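Local coordinates for protein 3-methyladenine dna-glycosylase (PDB 2JHN) that belongs to the AlkA-type DNA glycosylases of the HhH-GPD repair superfamily, joining a TATA-binding-protein-like domain to a largely helical one, at residues E137-K142 against C178-R183; K124-Q129 against E186-I191. The protein carries 1 engineered substitution. One frame throughout, in Å; residues are numbered along the deposited sequence.

Interaction 1 (E137-K142 against C178-R183); sequences EKLAAK and CGLSRR. With MBO (mercuribenzoic acid), chain C.
Leu139 and Lys142, both on helix 133-147, turn CG away from their own carbonyl carbon and in beside the backbone N; from there the end of Leu139 comes nearer the turn at Cys178-Leu180, whereas Lys142 bends off. Chi1 of Leu139 is -81°, and its CD2 methyl rests on Cys178 O and on the backbone of Gly179: CD2 lies 3.5 Å from Cys178 O and 3.6 Å from Gly179 C. The same methyl meets Leu180 CD1 at 4.0 Å, an apolar contact. Gly179 has a phi of 124° and closes the preceding helix in a Schellman motif; having no side chain, it lets the leucine methyl settle directly on the backbone. Lys142 touches with its aliphatic part, CB standing 3.7 Å from Cys178 O. A bend at chi2 (-101°) then carries CD beside the mercuribenzoic acid, 3.7 Å from its CE2. The ligand's mercury is bound by Cys178 SG at 2.3 Å, and sulfur, mercury and ring carbon CE1 lie almost in a straight line. Lys142 O comes to 3.2 Å from HG, so the helix backbone flanks the bound metal. No hydrogen bond crosses between the segments. The turn links helix 164-177 to helix 182-192, whose N-cap is Ser181, with OG bonded to Lys184 N; Ile143 and Phe147 of helix 133-147 cover Cys178, while Leu139 also reaches Ile127 of helix 118-127.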
loop_
_atom_site.group_PDB
_atom_site.type_symbol
_atom_site.label_atom_id
_atom_site.label_comp_id
_atom_site.label_asym_id
_atom_site.label_seq_id
_atom_site.Cartn_x
_atom_site.Cartn_y
_atom_site.Cartn_z
ATOM N N GLU A 137 7.314 0.862 -9.239
ATOM C CA GLU A 137 7.634 1.973 -8.347
ATOM C C GLU A 137 8.487 3.071 -9.018
ATOM O O GLU A 137 8.318 4.261 -8.741
ATOM C CB GLU A 137 8.297 1.441 -7.080
ATOM C CG GLU A 137 7.337 0.600 -6.212
ATOM C CD GLU A 137 6.340 1.459 -5.440
ATOM O OE1 GLU A 137 5.272 1.799 -6.010
ATOM O OE2 GLU A 137 6.627 1.791 -4.259
ATOM N N LYS A 138 9.405 2.665 -9.898
ATOM C CA LYS A 138 10.168 3.645 -10.683
ATOM C C LYS A 138 9.255 4.424 -11.620
ATOM O O LYS A 138 9.431 5.630 -11.791
ATOM C CB LYS A 138 11.297 2.967 -11.475
ATOM C CG LYS A 138 12.415 2.491 -10.586
ATOM C CD LYS A 138 13.541 1.876 -11.397
ATOM C CE LYS A 138 14.553 1.256 -10.456
ATOM N NZ LYS A 138 15.854 1.035 -11.151
ATOM N N LEU A 139 8.273 3.740 -12.212
ATOM C CA LEU A 139 7.273 4.400 -13.049
ATOM C C LEU A 139 6.452 5.392 -12.222
ATOM O O LEU A 139 6.230 6.527 -12.656
ATOM C CB LEU A 139 6.378 3.387 -13.756
ATOM C CG LEU A 139 7.001 2.775 -15.012
ATOM C CD1 LEU A 139 6.255 1.539 -15.481
ATOM C CD2 LEU A 139 7.057 3.821 -16.136
ATOM N N ALA A 140 6.038 4.977 -11.011
ATOM C CA ALA A 140 5.332 5.875 -10.093
ATOM C C ALA A 140 6.151 7.140 -9.807
ATOM O O ALA A 140 5.604 8.250 -9.816
ATOM C CB ALA A 140 4.996 5.161 -8.765
ATOM N N ALA A 141 7.443 6.953 -9.525
ATOM C CA ALA A 141 8.342 8.079 -9.256
ATOM C C ALA A 141 8.442 9.060 -10.446
ATOM O O ALA A 141 8.484 10.266 -10.238
ATOM C CB ALA A 141 9.704 7.592 -8.803
ATOM N N LYS A 142 8.427 8.547 -11.673
ATOM C CA LYS A 142 8.439 9.399 -12.872
ATOM C C LYS A 142 7.177 10.257 -12.907
ATOM O O LYS A 142 7.225 11.474 -13.092
ATOM C CB LYS A 142 8.519 8.545 -14.137
ATOM C CG LYS A 142 9.776 7.701 -14.279
ATOM C CD LYS A 142 10.724 8.386 -15.246
ATOM C CE LYS A 142 11.940 7.539 -15.513
ATOM N NZ LYS A 142 13.098 8.444 -15.749
ATOM N N CYS A 178 6.249 9.279 -19.652
ATOM C CA CYS A 178 6.898 8.909 -18.399
ATOM C C CYS A 178 7.251 7.405 -18.367
ATOM O O CYS A 178 7.938 6.948 -17.454
ATOM C CB CYS A 178 6.003 9.287 -17.207
ATOM S SG CYS A 178 5.839 11.093 -16.870
ATOM N N GLY A 179 6.794 6.653 -19.365
ATOM C CA GLY A 179 7.142 5.226 -19.506
ATOM C C GLY A 179 5.986 4.237 -19.583
ATOM O O GLY A 179 6.195 3.046 -19.845
ATOM N N LEU A 180 4.767 4.708 -19.341
ATOM C CA LEU A 180 3.580 3.839 -19.360
ATOM C C LEU A 180 3.164 3.410 -20.762
ATOM O O LEU A 180 3.148 4.221 -21.694
ATOM C CB LEU A 180 2.381 4.500 -18.652
ATOM C CG LEU A 180 2.251 4.455 -17.125
ATOM C CD1 LEU A 180 3.324 5.278 -16.465
ATOM C CD2 LEU A 180 0.885 4.989 -16.732
ATOM N N SER A 181 2.824 2.131 -20.891
ATOM C CA SER A 181 2.248 1.577 -22.105
ATOM C C SER A 181 0.999 2.360 -22.446
ATOM O O SER A 181 0.358 2.931 -21.564
ATOM C CB SER A 181 1.886 0.096 -21.908
ATOM O OG SER A 181 0.573 -0.064 -21.375
ATOM N N ARG A 182 0.637 2.389 -23.719
ATOM C CA ARG A 182 -0.548 3.138 -24.134
ATOM C C ARG A 182 -1.871 2.734 -23.416
ATOM O O ARG A 182 -2.634 3.607 -22.994
ATOM C CB ARG A 182 -0.722 3.100 -25.659
ATOM C CG ARG A 182 -2.015 3.734 -26.081
ATOM C CD ARG A 182 -2.109 4.052 -27.556
ATOM N NE ARG A 182 -3.146 5.072 -27.696
ATOM C CZ ARG A 182 -2.919 6.382 -27.780
ATOM N NH1 ARG A 182 -1.672 6.862 -27.795
ATOM N NH2 ARG A 182 -3.948 7.216 -27.874
ATOM N N ARG A 183 -2.129 1.429 -23.281
ATOM C CA ARG A 183 -3.381 0.972 -22.653
ATOM C C ARG A 183 -3.454 1.348 -21.176
ATOM O O ARG A 183 -4.502 1.785 -20.707
ATOM C CB ARG A 183 -3.628 -0.537 -22.835
ATOM C CG ARG A 183 -5.060 -0.972 -22.445
ATOM C CD ARG A 183 -6.107 -0.203 -23.258
ATOM N NE ARG A 183 -7.283 0.326 -22.536
ATOM C CZ ARG A 183 -7.864 -0.199 -21.457
ATOM N NH1 ARG A 183 -7.398 -1.299 -20.881
ATOM N NH2 ARG A 183 -8.933 0.401 -20.938
HETATM HG HG MBO C . 8.000 11.636 -16.189
HETATM C CE1 MBO C . 10.080 12.211 -15.465
HETATM C CE2 MBO C . 11.174 11.925 -16.269
HETATM C CE3 MBO C . 12.435 12.284 -15.815
HETATM C CE4 MBO C . 12.583 12.902 -14.575
HETATM C CE5 MBO C . 11.474 13.190 -13.782
HETATM C CE6 MBO C . 10.206 12.841 -14.230
HETATM C CZ MBO C . 13.951 13.273 -14.094
HETATM O OZ1 MBO C . 14.065 13.942 -13.055
HETATM O OZ2 MBO C . 14.944 12.881 -14.736
#

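Interaction 2 (K124-Q129 against E186-I191); sequences KAIIQQ and ELIVEI
Ile126 and Leu187 make the closest approach of this buried contact, with Ile126 CD1 3.7 Å from Leu187 CG. Leu187 CD2 is also near that methyl, at 3.9 Å, as the two side chains cross at a slant. The CG2 branch of Ile126 meets Ile188: CG2 lies 3.9 Å from Ile188 CG1, and these two isoleucines pass one another pointing in opposite directions. A chi2 of 167° extends Ile126 CD1 toward helix 182-192, where Ile191 CG1, one turn beyond Leu187, also meets it at 4.2 Å. Ile127 adds a flanking touch through CG1, 3.8 Å from Ile188 CD1. Every contact is between aliphatic carbons, and no hydrogen bond joins the segments, so the two meet through aliphatic packing alone. Around this shell, Ile188 is backed by Ile167 and Leu175 of helix 164-177. Lys184, a turn before Ile188, donates NZ to the carbonyls of Ile127 and Gln129; a positive charge there would probably suit the C-terminal end of helix 118-127. Gln129 in turn gives NE2 to Gly217 O and Thr222 OG1, while Leu187 rests on Ile218, a ligand of the sodium ion also bound by Thr213 and Phe215. Phe215, Gly217 and Ile218 lie in the short connection between helices 205-213 and 220-229, consistent with the helix-hairpin-helix motif of the HhH-GPD fold, against which this contact packs.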
loop_
_atom_site.group_PDB
_atom_site.type_symbol
_atom_site.label_atom_id
_atom_site.label_comp_id
_atom_site.label_asym_id
_atom_site.label_seq_id
_atom_site.Cartn_x
_atom_site.Cartn_y
_atom_site.Cartn_z
ATOM N N LYS A 124 -1.765 2.854 -9.158
ATOM C CA LYS A 124 -0.572 2.037 -8.933
ATOM C C LYS A 124 -0.814 0.543 -9.239
ATOM O O LYS A 124 0.074 -0.139 -9.786
ATOM C CB LYS A 124 0.021 2.274 -7.519
ATOM C CG LYS A 124 0.589 3.686 -7.323
ATOM C CD LYS A 124 1.216 3.891 -5.947
ATOM C CE LYS A 124 2.706 4.202 -6.077
ATOM N NZ LYS A 124 3.515 4.192 -4.784
ATOM N N ALA A 125 -2.021 0.044 -8.941
ATOM C CA ALA A 125 -2.340 -1.356 -9.244
ATOM C C ALA A 125 -2.294 -1.620 -10.768
ATOM O O ALA A 125 -1.815 -2.661 -11.215
ATOM C CB ALA A 125 -3.711 -1.767 -8.633
ATOM N N ILE A 126 -2.779 -0.649 -11.535
ATOM C CA ILE A 126 -2.755 -0.703 -12.971
ATOM C C ILE A 126 -1.315 -0.657 -13.501
ATOM O O ILE A 126 -0.933 -1.474 -14.357
ATOM C CB ILE A 126 -3.583 0.456 -13.573
ATOM C CG1 ILE A 126 -5.082 0.246 -13.325
ATOM C CG2 ILE A 126 -3.301 0.576 -15.114
ATOM C CD1 ILE A 126 -5.912 1.508 -13.612
ATOM N N ILE A 127 -0.531 0.293 -12.981
ATOM C CA ILE A 127 0.905 0.393 -13.328
ATOM C C ILE A 127 1.640 -0.942 -13.164
ATOM O O ILE A 127 2.420 -1.352 -14.042
ATOM C CB ILE A 127 1.599 1.539 -12.551
ATOM C CG1 ILE A 127 1.031 2.906 -13.008
ATOM C CG2 ILE A 127 3.156 1.466 -12.678
ATOM C CD1 ILE A 127 1.476 4.087 -12.134
ATOM N N GLN A 128 1.363 -1.633 -12.068
ATOM C CA GLN A 128 1.977 -2.919 -11.775
ATOM C C GLN A 128 1.626 -4.099 -12.709
ATOM O O GLN A 128 2.303 -5.118 -12.679
ATOM C CB GLN A 128 1.658 -3.288 -10.336
ATOM C CG GLN A 128 2.700 -4.158 -9.668
ATOM C CD GLN A 128 2.158 -4.757 -8.414
ATOM O OE1 GLN A 128 1.496 -4.075 -7.619
ATOM N NE2 GLN A 128 2.410 -6.053 -8.226
ATOM N N GLN A 129 0.582 -3.968 -13.522
ATOM C CA GLN A 129 0.143 -5.063 -14.407
ATOM C C GLN A 129 1.299 -5.577 -15.296
ATOM O O GLN A 129 1.941 -4.802 -16.007
ATOM C CB GLN A 129 -1.093 -4.653 -15.244
ATOM C CG GLN A 129 -2.346 -4.364 -14.374
ATOM C CD GLN A 129 -3.607 -3.946 -15.141
ATOM O OE1 GLN A 129 -3.551 -3.446 -16.272
ATOM N NE2 GLN A 129 -4.757 -4.152 -14.516
ATOM N N GLU A 186 -4.156 4.906 -20.972
ATOM C CA GLU A 186 -5.556 5.026 -21.311
ATOM C C GLU A 186 -6.507 4.678 -20.156
ATOM O O GLU A 186 -7.470 5.381 -19.905
ATOM C CB GLU A 186 -5.849 4.133 -22.518
ATOM C CG GLU A 186 -5.392 4.740 -23.818
ATOM C CD GLU A 186 -5.898 3.985 -25.033
ATOM O OE1 GLU A 186 -6.214 2.776 -24.899
ATOM O OE2 GLU A 186 -5.970 4.606 -26.118
ATOM N N LEU A 187 -6.207 3.590 -19.450
ATOM C CA LEU A 187 -7.050 3.142 -18.347
ATOM C C LEU A 187 -6.972 4.108 -17.138
ATOM O O LEU A 187 -7.991 4.429 -16.525
ATOM C CB LEU A 187 -6.674 1.712 -17.967
ATOM C CG LEU A 187 -7.537 0.966 -16.942
ATOM C CD1 LEU A 187 -9.023 1.005 -17.322
ATOM C CD2 LEU A 187 -7.021 -0.464 -16.770
ATOM N N ILE A 188 -5.765 4.568 -16.812
ATOM C CA ILE A 188 -5.575 5.524 -15.713
ATOM C C ILE A 188 -6.335 6.828 -15.992
ATOM O O ILE A 188 -7.040 7.348 -15.133
ATOM C CB ILE A 188 -4.072 5.730 -15.388
ATOM C CG1 ILE A 188 -3.504 4.418 -14.801
ATOM C CG2 ILE A 188 -3.881 6.943 -14.434
ATOM C CD1 ILE A 188 -2.011 4.381 -14.636
ATOM N N VAL A 189 -6.237 7.333 -17.222
ATOM C CA VAL A 189 -7.002 8.526 -17.584
ATOM C C VAL A 189 -8.513 8.257 -17.420
ATOM O O VAL A 189 -9.244 9.066 -16.851
ATOM C CB VAL A 189 -6.612 9.039 -18.997
ATOM C CG1 VAL A 189 -7.597 10.120 -19.480
ATOM C CG2 VAL A 189 -5.179 9.579 -18.987
ATOM N N GLU A 190 -8.960 7.084 -17.856
ATOM C CA GLU A 190 -10.353 6.655 -17.692
ATOM C C GLU A 190 -10.831 6.718 -16.221
ATOM O O GLU A 190 -11.872 7.304 -15.897
ATOM C CB GLU A 190 -10.517 5.239 -18.265
ATOM C CG GLU A 190 -11.953 4.835 -18.558
ATOM C CD GLU A 190 -12.100 3.396 -19.108
ATOM O OE1 GLU A 190 -11.151 2.844 -19.723
ATOM O OE2 GLU A 190 -13.208 2.833 -18.945
ATOM N N ILE A 191 -10.026 6.147 -15.332
ATOM C CA ILE A 191 -10.307 6.165 -13.908
ATOM C C ILE A 191 -10.318 7.600 -13.359
ATOM O O ILE A 191 -11.163 7.955 -12.525
ATOM C CB ILE A 191 -9.297 5.254 -13.142
ATOM C CG1 ILE A 191 -9.431 3.766 -13.583
ATOM C CG2 ILE A 191 -9.404 5.467 -11.635
ATOM C CD1 ILE A 191 -10.694 3.084 -13.112
#

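How the interactions relate
Interactions 1 and 2 have centres 10 Å apart and share helix 182-192, the turn leading into it (Cys178-Leu180) carrying interaction 1 and its later residues interaction 2. Along the chain, interaction 1 is nested within the loop that interaction 2 closes. They meet directly where Leu180 CD2 packs on Ile188 CD1 at 3.6 Å, and again between the successive helices 118-127 and 133-147, where Ala140 CB lies 3.7 Å from Lys124 CE. Lys124 NZ and Glu137 OE1 add a weak ion pair. Their sites differ: interaction 1 supplies Lys142 and Cys178 to the mercuribenzoic acid pocket, completed by Arg146, whereas the Leu187 side chain of interaction 2 lies about 8 Å from a sodium ion.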